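Local coordinates for methyl-CpG-binding domain protein 1 (Homo sapiens, PDB 5W9Q) that represses transcription from methylated CpG-island promoters and, through its third CXXC zinc finger, binds DNA containing unmethylated CpG, at residues A[53-56]-A[57-60]. Numbering follows the deposited sequence. Where two conformers were deposited one is given.
With nucleotides of chain D.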
loop_
_atom_site.group_PDB
_atom_site.type_symbol
_atom_site.label_atom_id
_atom_site.label_comp_id
_atom_site.label_asym_id
_atom_site.label_seq_id
_atom_site.Cartn_x
_atom_site.Cartn_y
_atom_site.Cartn_z
ATOM N N ALA A 53 -5.729 1.440 7.797
ATOM C CA ALA A 53 -4.885 2.429 7.086
ATOM C C ALA A 53 -5.538 3.749 7.180
ATOM O O ALA A 53 -6.760 3.834 7.184
ATOM C CB ALA A 53 -4.666 2.080 5.656
ATOM N N MET A 54 -4.732 4.789 7.277
ATOM C CA MET A 54 -5.200 6.112 7.128
ATOM C C MET A 54 -5.976 6.199 5.801
ATOM O O MET A 54 -5.568 5.616 4.785
ATOM C CB MET A 54 -4.023 7.074 7.119
ATOM C CG MET A 54 -3.300 7.239 8.482
ATOM S SD MET A 54 -2.271 8.695 8.481
ATOM C CE MET A 54 -0.872 8.164 7.515
ATOM N N LYS A 55 -7.084 6.937 5.805
ATOM C CA LYS A 55 -8.023 6.880 4.691
ATOM C C LYS A 55 -7.438 7.484 3.467
ATOM O O LYS A 55 -7.757 7.040 2.367
ATOM C CB LYS A 55 -9.361 7.551 5.033
ATOM C CG LYS A 55 -10.088 6.937 6.198
ATOM C CD LYS A 55 -10.453 5.456 5.995
ATOM C CE LYS A 55 -11.134 4.859 7.215
ATOM N NZ LYS A 55 -11.123 3.383 7.113
ATOM N N ARG A 56 -6.519 8.462 3.636
ATOM C CA ARG A 56 -5.905 9.104 2.496
ATOM C C ARG A 56 -5.015 8.159 1.668
ATOM O O ARG A 56 -4.657 8.500 0.568
ATOM C CB ARG A 56 -5.127 10.376 2.913
ATOM C CG ARG A 56 -3.866 10.124 3.761
ATOM C CD ARG A 56 -3.154 11.430 4.081
ATOM N NE ARG A 56 -4.033 12.384 4.698
ATOM C CZ ARG A 56 -3.919 12.803 5.948
ATOM N NH1 ARG A 56 -2.925 12.374 6.714
ATOM N NH2 ARG A 56 -4.782 13.662 6.407
ATOM N N LEU A 57 -4.664 6.996 2.211
ATOM C CA LEU A 57 -3.804 6.008 1.563
ATOM C C LEU A 57 -4.604 4.943 0.722
ATOM O O LEU A 57 -4.027 4.188 -0.064
ATOM C CB LEU A 57 -3.010 5.233 2.598
ATOM C CG LEU A 57 -2.057 6.084 3.487
ATOM C CD1 LEU A 57 -1.305 5.237 4.453
ATOM C CD2 LEU A 57 -1.118 6.874 2.649
ATOM N N LEU A 58 -5.870 4.859 0.984
ATOM C CA LEU A 58 -6.738 3.890 0.234
ATOM C C LEU A 58 -6.780 4.233 -1.250
ATOM O O LEU A 58 -6.491 5.392 -1.632
ATOM C CB LEU A 58 -8.075 3.897 0.853
ATOM C CG LEU A 58 -8.153 3.364 2.284
ATOM C CD1 LEU A 58 -9.558 3.568 2.872
ATOM C CD2 LEU A 58 -7.714 1.885 2.328
ATOM N N PRO A 59 -7.186 3.252 -2.124
ATOM C CA PRO A 59 -7.427 3.667 -3.539
ATOM C C PRO A 59 -8.509 4.804 -3.663
ATOM O O PRO A 59 -9.350 4.991 -2.768
ATOM C CB PRO A 59 -7.851 2.355 -4.229
ATOM C CG PRO A 59 -7.380 1.251 -3.305
ATOM C CD PRO A 59 -7.448 1.816 -1.917
ATOM N N SER A 60 -8.410 5.598 -4.732
ATOM C CA SER A 60 -9.182 6.860 -4.861
ATOM C C SER A 60 -10.014 6.757 -6.051
ATOM O O SER A 60 -9.462 6.688 -7.156
ATOM C CB SER A 60 -8.245 8.073 -5.028
ATOM O OXT SER A 60 -11.238 6.711 -5.973
ATOM P P DC D 3 -6.234 14.655 2.272
ATOM O OP1 DC D 3 -7.003 14.156 1.080
ATOM O OP2 DC D 3 -6.190 13.866 3.529
ATOM O "O5'" DC D 3 -4.727 14.879 1.850
ATOM C "C5'" DC D 3 -4.349 15.784 0.802
ATOM C "C4'" DC D 3 -2.845 15.912 0.831
ATOM O "O4'" DC D 3 -2.461 16.623 2.034
ATOM C "C3'" DC D 3 -2.116 14.572 0.897
ATOM O "O3'" DC D 3 -0.925 14.665 0.130
ATOM C "C2'" DC D 3 -1.725 14.460 2.356
ATOM C "C1'" DC D 3 -1.419 15.914 2.651
ATOM N N1 DC D 3 -1.371 16.324 4.053
ATOM C C2 DC D 3 -0.444 17.298 4.421
ATOM O O2 DC D 3 0.307 17.763 3.556
ATOM N N3 DC D 3 -0.394 17.712 5.711
ATOM C C4 DC D 3 -1.231 17.184 6.616
ATOM N N4 DC D 3 -1.145 17.615 7.880
ATOM C C5 DC D 3 -2.184 16.191 6.265
ATOM C C6 DC D 3 -2.222 15.795 4.983
#
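A short 3-10 turn near the C-terminus of the chain, which carries the CXXC zinc finger, joins Met-54 and Lys-55 to Leu-57 and Leu-58, with Arg-56 directed at the DNA. Two i to i+3 bonds define it. Leu-57 N donates to Met-54 O at 3.1 Å, with an N-H...O angle of 158°. Leu-58 N donates to Lys-55 O at 3.2 Å. Both donors stand above the plane of the carbonyl they meet.

The leucine side chains start beside the same carbonyl oxygens. Leu-57 CB lies 3.4 Å from Met-54 O, and its CD1 packs loosely on Met-54 CB. Leu-58 runs alongside Lys-55, pointing the same way. The Lys-55 chain bends at chi2 (-60°), and its CD lies 3.8 Å from Leu-58 CD1. The apolar part of the lysine is used here.

In one of its two conformers, Arg-56 reaches DC3 of chain D. Its CG sits between the backbone N and the carbonyl carbon (chi1 68°), and CB and CG pass close to Leu-57 N. NE donates to OP2 of DC3 at 2.9 Å and NH2 donates to the same oxygen at 3.2 Å. OP2 lies at the guanidinium edge, in its plane. C6 of the cytosine lies over the centre of one face, 3.5 Å above the plane. In this conformer the two bonds and the base would limit the rotation of the guanidinium. The phosphate contact itself reads no base.

The turn follows helix 26-30 in the chain and lies in a loop beyond the last zinc ligand, Cys-49. Arg-45 NH1 makes a hydrogen bond to Arg-56 O. Leu-57 rests on the Gln-48 loop and Pro-59 on Trp-46. The Leu-58 side chain is about 8 Å from a bound zinc ion, near its site but not touching the cysteines.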